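Local coordinates for protein endoglucanase FnCel5A (Fervidobacterium nodosum, PDB 3NCO) that probably hydrolyses internal beta-1,4-glucosidic bonds of cellulose, acting as an endoglucanase, at residues S65-E70 and K78-R83; F105-L108 and K114-P117. All coordinates share one frame; numbering follows the deposited sequence.

Contact 1. Residues S65-E70 and K78-R83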
ATOM      1  N   SER A  65      -7.411 -14.197   1.196  1.00 15.99           N
ATOM      2  CA  SER A  65      -7.193 -15.626   1.078  1.00 16.60           C
ATOM      3  C   SER A  65      -7.526 -16.402   2.348  1.00 18.13           C
ATOM      4  O   SER A  65      -7.589 -17.666   2.292  1.00 19.53           O
ATOM      5  CB  SER A  65      -5.725 -15.881   0.670  1.00 16.42           C
ATOM      6  OG  SER A  65      -4.778 -15.419   1.626  1.00 18.09           O
ATOM      7  N   ALA A  66      -7.703 -15.666   3.464  1.00 17.56           N
ATOM      8  CA  ALA A  66      -8.094 -16.291   4.754  1.00 18.83           C
ATOM      9  C   ALA A  66      -9.623 -16.436   4.913  1.00 19.01           C
ATOM     10  O   ALA A  66     -10.109 -16.837   6.001  1.00 20.52           O
ATOM     11  CB  ALA A  66      -7.512 -15.507   5.904  1.00 18.83           C
ATOM     12  N   HIS A  67     -10.384 -16.158   3.845  1.00 18.85           N
ATOM     13  CA  HIS A  67     -11.840 -16.056   3.973  1.00 19.10           C
ATOM     14  C   HIS A  67     -12.515 -16.534   2.709  1.00 19.52           C
ATOM     15  O   HIS A  67     -13.467 -15.911   2.228  1.00 19.97           O
ATOM     16  CB  HIS A  67     -12.228 -14.601   4.243  1.00 19.07           C
ATOM     17  CG  HIS A  67     -11.647 -14.055   5.513  1.00 19.32           C
ATOM     18  ND1 HIS A  67     -10.553 -13.218   5.567  1.00 20.73           N
ATOM     19  CD2 HIS A  67     -12.033 -14.245   6.795  1.00 18.25           C
ATOM     20  CE1 HIS A  67     -10.285 -12.911   6.827  1.00 16.36           C
ATOM     21  NE2 HIS A  67     -11.167 -13.532   7.592  1.00 23.76           N
ATOM     22  N   ILE A  68     -12.008 -17.631   2.154  1.00 19.57           N
ATOM     23  CA  ILE A  68     -12.610 -18.190   0.948  1.00 20.44           C
ATOM     24  C   ILE A  68     -12.834 -19.661   1.131  1.00 22.76           C
ATOM     25  O   ILE A  68     -12.169 -20.286   1.969  1.00 22.37           O
ATOM     26  CB  ILE A  68     -11.682 -18.048  -0.298  1.00 20.06           C
ATOM     27  CG1 ILE A  68     -10.232 -18.489   0.025  1.00 19.72           C
ATOM     28  CG2 ILE A  68     -11.696 -16.619  -0.832  1.00 18.45           C
ATOM     29  CD1 ILE A  68      -9.305 -18.612  -1.228  1.00 19.82           C
ATOM     30  N   SER A  69     -13.739 -20.175   0.307  1.00 24.60           N
ATOM     31  CA  SER A  69     -14.008 -21.601   0.207  1.00 27.98           C
ATOM     32  C   SER A  69     -12.744 -22.353  -0.190  1.00 30.32           C
ATOM     33  O   SER A  69     -11.866 -21.839  -0.880  1.00 29.70           O
ATOM     34  CB  SER A  69     -15.114 -21.849  -0.809  1.00 28.71           C
ATOM     35  OG  SER A  69     -15.360 -23.241  -0.934  1.00 34.33           O
ATOM     36  N   GLU A  70     -12.678 -23.605   0.234  1.00 33.73           N
ATOM     37  CA  GLU A  70     -11.491 -24.414   0.028  1.00 36.15           C
ATOM     38  C   GLU A  70     -11.478 -24.941  -1.413  1.00 36.53           C
ATOM     39  O   GLU A  70     -10.426 -25.250  -1.983  1.00 37.19           O
ATOM     40  CB  GLU A  70     -11.450 -25.551   1.077  1.00 37.64           C
ATOM     41  CG  GLU A  70     -12.262 -25.240   2.368  1.00 42.13           C
ATOM     42  CD  GLU A  70     -13.782 -25.437   2.175  1.00 48.54           C
ATOM     43  OE1 GLU A  70     -14.170 -26.496   1.605  1.00 52.84           O
ATOM     44  OE2 GLU A  70     -14.580 -24.549   2.592  1.00 47.38           O
ATOM     45  N   LYS A  78     -19.401 -14.675   2.872  1.00 22.32           N
ATOM     46  CA  LYS A  78     -20.309 -13.518   2.827  1.00 22.31           C
ATOM     47  C   LYS A  78     -20.057 -12.492   3.961  1.00 21.43           C
ATOM     48  O   LYS A  78     -19.998 -11.265   3.745  1.00 22.16           O
ATOM     49  CB  LYS A  78     -21.774 -13.972   2.829  1.00 24.11           C
ATOM     50  CG  LYS A  78     -22.721 -12.784   2.945  1.00 28.74           C
ATOM     51  CD  LYS A  78     -24.170 -13.199   2.692  1.00 32.66           C
ATOM     52  CE  LYS A  78     -25.107 -11.966   2.488  1.00 34.55           C
ATOM     53  NZ  LYS A  78     -25.189 -11.011   3.640  1.00 39.00           N
ATOM     54  N   PHE A  79     -19.869 -12.994   5.163  1.00 21.86           N
ATOM     55  CA  PHE A  79     -19.671 -12.125   6.308  1.00 23.08           C
ATOM     56  C   PHE A  79     -18.443 -11.243   6.084  1.00 21.04           C
ATOM     57  O   PHE A  79     -18.426 -10.050   6.435  1.00 21.10           O
ATOM     58  CB  PHE A  79     -19.480 -12.948   7.588  1.00 26.22           C
ATOM     59  CG  PHE A  79     -19.107 -12.115   8.790  1.00 31.11           C
ATOM     60  CD1 PHE A  79     -20.111 -11.536   9.582  1.00 34.94           C
ATOM     61  CD2 PHE A  79     -17.760 -11.888   9.119  1.00 35.76           C
ATOM     62  CE1 PHE A  79     -19.783 -10.742  10.696  1.00 36.22           C
ATOM     63  CE2 PHE A  79     -17.419 -11.090  10.224  1.00 36.52           C
ATOM     64  CZ  PHE A  79     -18.431 -10.515  11.009  1.00 35.58           C
ATOM     65  N   PHE A  80     -17.392 -11.824   5.510  1.00 19.36           N
ATOM     66  CA  PHE A  80     -16.139 -11.055   5.310  1.00 17.61           C
ATOM     67  C   PHE A  80     -16.271 -10.013   4.192  1.00 17.96           C
ATOM     68  O   PHE A  80     -15.816  -8.859   4.338  1.00 18.88           O
ATOM     69  CB  PHE A  80     -14.972 -11.990   5.008  1.00 16.98           C
ATOM     70  CG  PHE A  80     -13.666 -11.270   5.025  1.00 15.71           C
ATOM     71  CD1 PHE A  80     -13.128 -10.868   6.232  1.00 18.26           C
ATOM     72  CD2 PHE A  80     -12.992 -10.996   3.851  1.00 16.67           C
ATOM     73  CE1 PHE A  80     -11.921 -10.197   6.270  1.00 18.82           C
ATOM     74  CE2 PHE A  80     -11.783 -10.337   3.858  1.00 16.55           C
ATOM     75  CZ  PHE A  80     -11.240  -9.902   5.061  1.00 17.86           C
ATOM     76  N   LEU A  81     -16.900 -10.408   3.080  1.00 17.64           N
ATOM     77  CA  LEU A  81     -17.138  -9.463   2.020  1.00 18.27           C
ATOM     78  C   LEU A  81     -18.005  -8.310   2.568  1.00 19.76           C
ATOM     79  O   LEU A  81     -17.739  -7.120   2.302  1.00 20.15           O
ATOM     80  CB  LEU A  81     -17.871 -10.166   0.859  1.00 18.76           C
ATOM     81  CG  LEU A  81     -18.162  -9.268  -0.370  1.00 20.05           C
ATOM     82  CD1 LEU A  81     -16.890  -8.558  -0.909  1.00 20.59           C
ATOM     83  CD2 LEU A  81     -18.847 -10.110  -1.461  1.00 19.55           C
ATOM     84  N   ASP A  82     -19.017  -8.654   3.371  1.00 20.06           N
ATOM     85  CA  ASP A  82     -19.897  -7.629   3.952  1.00 21.14           C
ATOM     86  C   ASP A  82     -19.109  -6.660   4.835  1.00 20.14           C
ATOM     87  O   ASP A  82     -19.338  -5.454   4.806  1.00 20.75           O
ATOM     88  CB  ASP A  82     -21.025  -8.277   4.736  1.00 22.82           C
ATOM     89  CG  ASP A  82     -22.060  -8.903   3.828  1.00 27.34           C
ATOM     90  OD1 ASP A  82     -22.000  -8.671   2.596  1.00 31.87           O
ATOM     91  OD2 ASP A  82     -22.951  -9.598   4.367  1.00 31.39           O
ATOM     92  N   ARG A  83     -18.180  -7.216   5.587  1.00 18.68           N
ATOM     93  CA  ARG A  83     -17.304  -6.404   6.439  1.00 17.22           C
ATOM     94  C   ARG A  83     -16.472  -5.420   5.613  1.00 18.18           C
ATOM     95  O   ARG A  83     -16.389  -4.210   5.967  1.00 18.02           O
ATOM     96  CB  ARG A  83     -16.331  -7.338   7.221  1.00 17.05           C
ATOM     97  CG  ARG A  83     -15.293  -6.633   8.128  1.00 17.75           C
ATOM     98  CD  ARG A  83     -15.909  -5.650   9.099  1.00 20.39           C
ATOM     99  NE  ARG A  83     -14.857  -4.962   9.827  1.00 16.35           N
ATOM    100  CZ  ARG A  83     -15.033  -3.836  10.510  1.00 16.89           C
ATOM    101  NH1 ARG A  83     -16.249  -3.269  10.586  1.00 19.31           N
ATOM    102  NH2 ARG A  83     -13.966  -3.278  11.128  1.00 16.37           N
TER
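His-67 and Phe-80 bring the two backbones together, their CA atoms 6.7 Å apart, where the loop after strand 57-60 passes the first turn of helix 78-93. Each residue sends its CB toward the other segment, and the whole contact is one face-to-face stack. The ring centroids lie 3.6 Å apart and the planes are only 8° from parallel, with ND1 of His-67 over the middle of the phenyl ring and CD1 of Phe-80 over the middle of the imidazole. The approach is snug, down to 3.2 Å between CE1 of His-67 and CE1 of Phe-80. In His-67, chi1 (-61°, CG anti to the carbonyl carbon) points the imidazole at the phenyl ring, and chi2 (102°) turns it flat against that face. A hydrogen bond from ND1 to the carbonyl oxygen of Arg-63 helps fix its rotation, which places a proton on that nitrogen. Within the helix, on residues two before and two after Phe-80, NZ of Lys-78 forms a salt bridge of 2.7 Å with OD2 of Asp-82, which accepts with its syn lone pair. Trp-64 meets the Phe-80 ring at nearly a right angle. The stack thus ties the loop to helix 78-93, the helix it leads into, while Ile-68 and Leu-81 touch helix 112-130.

Contact 2. Residues F105-L108 and K114-P117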
ATOM      1  N   PHE A 105      -0.928 -13.224   1.193  1.00 17.04           N
ATOM      2  CA  PHE A 105      -1.351 -14.523   0.649  1.00 15.99           C
ATOM      3  C   PHE A 105      -0.123 -15.472   0.652  1.00 17.08           C
ATOM      4  O   PHE A 105       0.572 -15.592  -0.349  1.00 17.55           O
ATOM      5  CB  PHE A 105      -1.897 -14.266  -0.749  1.00 15.50           C
ATOM      6  CG  PHE A 105      -2.690 -15.395  -1.341  1.00 17.18           C
ATOM      7  CD1 PHE A 105      -3.483 -15.145  -2.489  1.00 16.30           C
ATOM      8  CD2 PHE A 105      -2.674 -16.701  -0.798  1.00 16.87           C
ATOM      9  CE1 PHE A 105      -4.207 -16.201  -3.090  1.00 15.48           C
ATOM     10  CE2 PHE A 105      -3.422 -17.729  -1.372  1.00 15.60           C
ATOM     11  CZ  PHE A 105      -4.201 -17.468  -2.534  1.00 16.13           C
ATOM     12  N   GLU A 106       0.135 -16.142   1.798  1.00 18.23           N
ATOM     13  CA  GLU A 106       1.382 -16.891   1.990  1.00 20.60           C
ATOM     14  C   GLU A 106       1.570 -17.970   0.924  1.00 19.10           C
ATOM     15  O   GLU A 106       2.685 -18.141   0.403  1.00 20.35           O
ATOM     16  CB  GLU A 106       1.466 -17.502   3.412  1.00 21.08           C
ATOM     17  CG  GLU A 106       1.750 -16.451   4.546  1.00 27.55           C
ATOM     18  CD  GLU A 106       1.762 -17.043   6.017  1.00 27.92           C
ATOM     19  OE1 GLU A 106       2.049 -18.267   6.219  1.00 33.60           O
ATOM     20  OE2 GLU A 106       1.478 -16.279   6.986  1.00 31.41           O
ATOM     21  N   GLU A 107       0.506 -18.679   0.572  1.00 18.11           N
ATOM     22  CA  GLU A 107       0.630 -19.747  -0.431  1.00 19.11           C
ATOM     23  C   GLU A 107       1.007 -19.225  -1.828  1.00 19.22           C
ATOM     24  O   GLU A 107       1.705 -19.888  -2.601  1.00 20.54           O
ATOM     25  CB  GLU A 107      -0.680 -20.533  -0.532  1.00 19.65           C
ATOM     26  CG  GLU A 107      -1.077 -21.166   0.817  1.00 23.92           C
ATOM     27  CD  GLU A 107      -1.983 -20.295   1.743  1.00 26.92           C
ATOM     28  OE1 GLU A 107      -2.102 -19.020   1.690  1.00 20.52           O
ATOM     29  OE2 GLU A 107      -2.630 -20.949   2.586  1.00 32.33           O
ATOM     30  N   LEU A 108       0.533 -18.024  -2.144  1.00 16.98           N
ATOM     31  CA  LEU A 108       0.928 -17.378  -3.409  1.00 15.97           C
ATOM     32  C   LEU A 108       2.445 -17.128  -3.505  1.00 16.36           C
ATOM     33  O   LEU A 108       3.078 -17.305  -4.587  1.00 15.38           O
ATOM     34  CB  LEU A 108       0.124 -16.057  -3.588  1.00 14.57           C
ATOM     35  CG  LEU A 108       0.381 -15.303  -4.896  1.00 16.48           C
ATOM     36  CD1 LEU A 108       0.052 -16.180  -6.054  1.00 17.43           C
ATOM     37  CD2 LEU A 108      -0.517 -14.046  -4.906  1.00 17.02           C
ATOM     38  N   LYS A 114       0.158 -22.534  -8.536  1.00 21.31           N
ATOM     39  CA  LYS A 114      -1.031 -23.168  -8.000  1.00 20.74           C
ATOM     40  C   LYS A 114      -2.010 -22.121  -7.489  1.00 20.23           C
ATOM     41  O   LYS A 114      -3.215 -22.252  -7.645  1.00 20.74           O
ATOM     42  CB  LYS A 114      -0.685 -24.187  -6.913  1.00 21.51           C
ATOM     43  CG  LYS A 114      -1.934 -24.792  -6.207  1.00 22.80           C
ATOM     44  CD  LYS A 114      -1.539 -25.830  -5.165  1.00 25.65           C
ATOM     45  CE  LYS A 114      -2.781 -26.425  -4.506  1.00 31.53           C
ATOM     46  NZ  LYS A 114      -2.477 -27.453  -3.439  1.00 36.73           N
ATOM     47  N   TYR A 115      -1.484 -21.081  -6.851  1.00 18.76           N
ATOM     48  CA  TYR A 115      -2.343 -20.110  -6.162  1.00 18.94           C
ATOM     49  C   TYR A 115      -2.617 -18.791  -6.906  1.00 17.66           C
ATOM     50  O   TYR A 115      -3.478 -18.011  -6.518  1.00 19.67           O
ATOM     51  CB  TYR A 115      -1.791 -19.848  -4.738  1.00 19.52           C
ATOM     52  CG  TYR A 115      -1.942 -21.085  -3.887  1.00 18.89           C
ATOM     53  CD1 TYR A 115      -3.143 -21.367  -3.258  1.00 18.74           C
ATOM     54  CD2 TYR A 115      -0.897 -21.988  -3.734  1.00 16.31           C
ATOM     55  CE1 TYR A 115      -3.303 -22.549  -2.484  1.00 19.99           C
ATOM     56  CE2 TYR A 115      -1.035 -23.151  -2.976  1.00 19.17           C
ATOM     57  CZ  TYR A 115      -2.247 -23.414  -2.350  1.00 21.28           C
ATOM     58  OH  TYR A 115      -2.330 -24.607  -1.610  1.00 24.52           O
ATOM     59  N   GLY A 116      -1.892 -18.567  -8.000  1.00 18.45           N
ATOM     60  CA  GLY A 116      -2.229 -17.439  -8.885  1.00 17.90           C
ATOM     61  C   GLY A 116      -3.662 -17.546  -9.383  1.00 17.91           C
ATOM     62  O   GLY A 116      -4.382 -16.532  -9.366  1.00 17.72           O
ATOM     63  N   PRO A 117      -4.071 -18.738  -9.855  1.00 18.02           N
ATOM     64  CA  PRO A 117      -5.470 -18.854 -10.232  1.00 18.01           C
ATOM     65  C   PRO A 117      -6.451 -18.583  -9.103  1.00 18.72           C
ATOM     66  O   PRO A 117      -7.590 -18.221  -9.388  1.00 19.04           O
ATOM     67  CB  PRO A 117      -5.583 -20.308 -10.690  1.00 20.08           C
ATOM     68  CG  PRO A 117      -4.197 -20.647 -11.196  1.00 17.83           C
ATOM     69  CD  PRO A 117      -3.310 -19.955 -10.196  1.00 18.75           C
TER
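Glu-107 and Tyr-115 form the close part of this contact. CB of Glu-107 sits 3.4 Å from the centroid of the tyrosine ring and 7° off its normal, a CH-pi contact almost straight over the face. The ring is held between two side chains, for CG of Lys-114 lies against the opposite face, nearer its rim. On the buried side, CZ of Phe-105 comes within 4.0 Å of CB of Tyr-115, and the two side chains cross at about a right angle. Leu-108, with CG anti to its backbone N (chi1 -177°), brings CD1 to 3.6 Å from N of Gly-116, where the second backbone has no side chain. Phe-142 and Val-118 pack on Phe-105, continuing this apolar side into the protein. The exposed side is looser: beyond CB the Glu-107 chain bends at chi2 (90°) and its end leads away from helix 112-130, while Lys-114 is also exposed. Phe-105 is the N-cap residue of helix 106-110, and that short helix is followed almost at once by the long one. Such an extra helix, inserted after a strand and packed on the start of the barrel helix, is an elaboration of a beta-alpha loop of the TIM barrel, the fold of this family.

In the fold
Contacts 1 and 2 illustrate how consecutive beta-alpha units of a TIM barrel are elaborated. Contact 1 belongs to the connection from strand 57-60 to helix 78-93, contact 2 to the next one, from strand 97-101 to helix 112-130. Their centres are about 16 Å apart, and they lie about 21 and 19 Å from the centre of the chain, on the same side of it. They meet directly where OG of Ser-65 packs 3.5 Å from CD2 of Phe-105. Val-118 provides a second junction, touching both Ile-68 and Phe-105. In family 5 enzymes the active site lies at the C-terminal ends of the barrel strands, the end from which both loops depart.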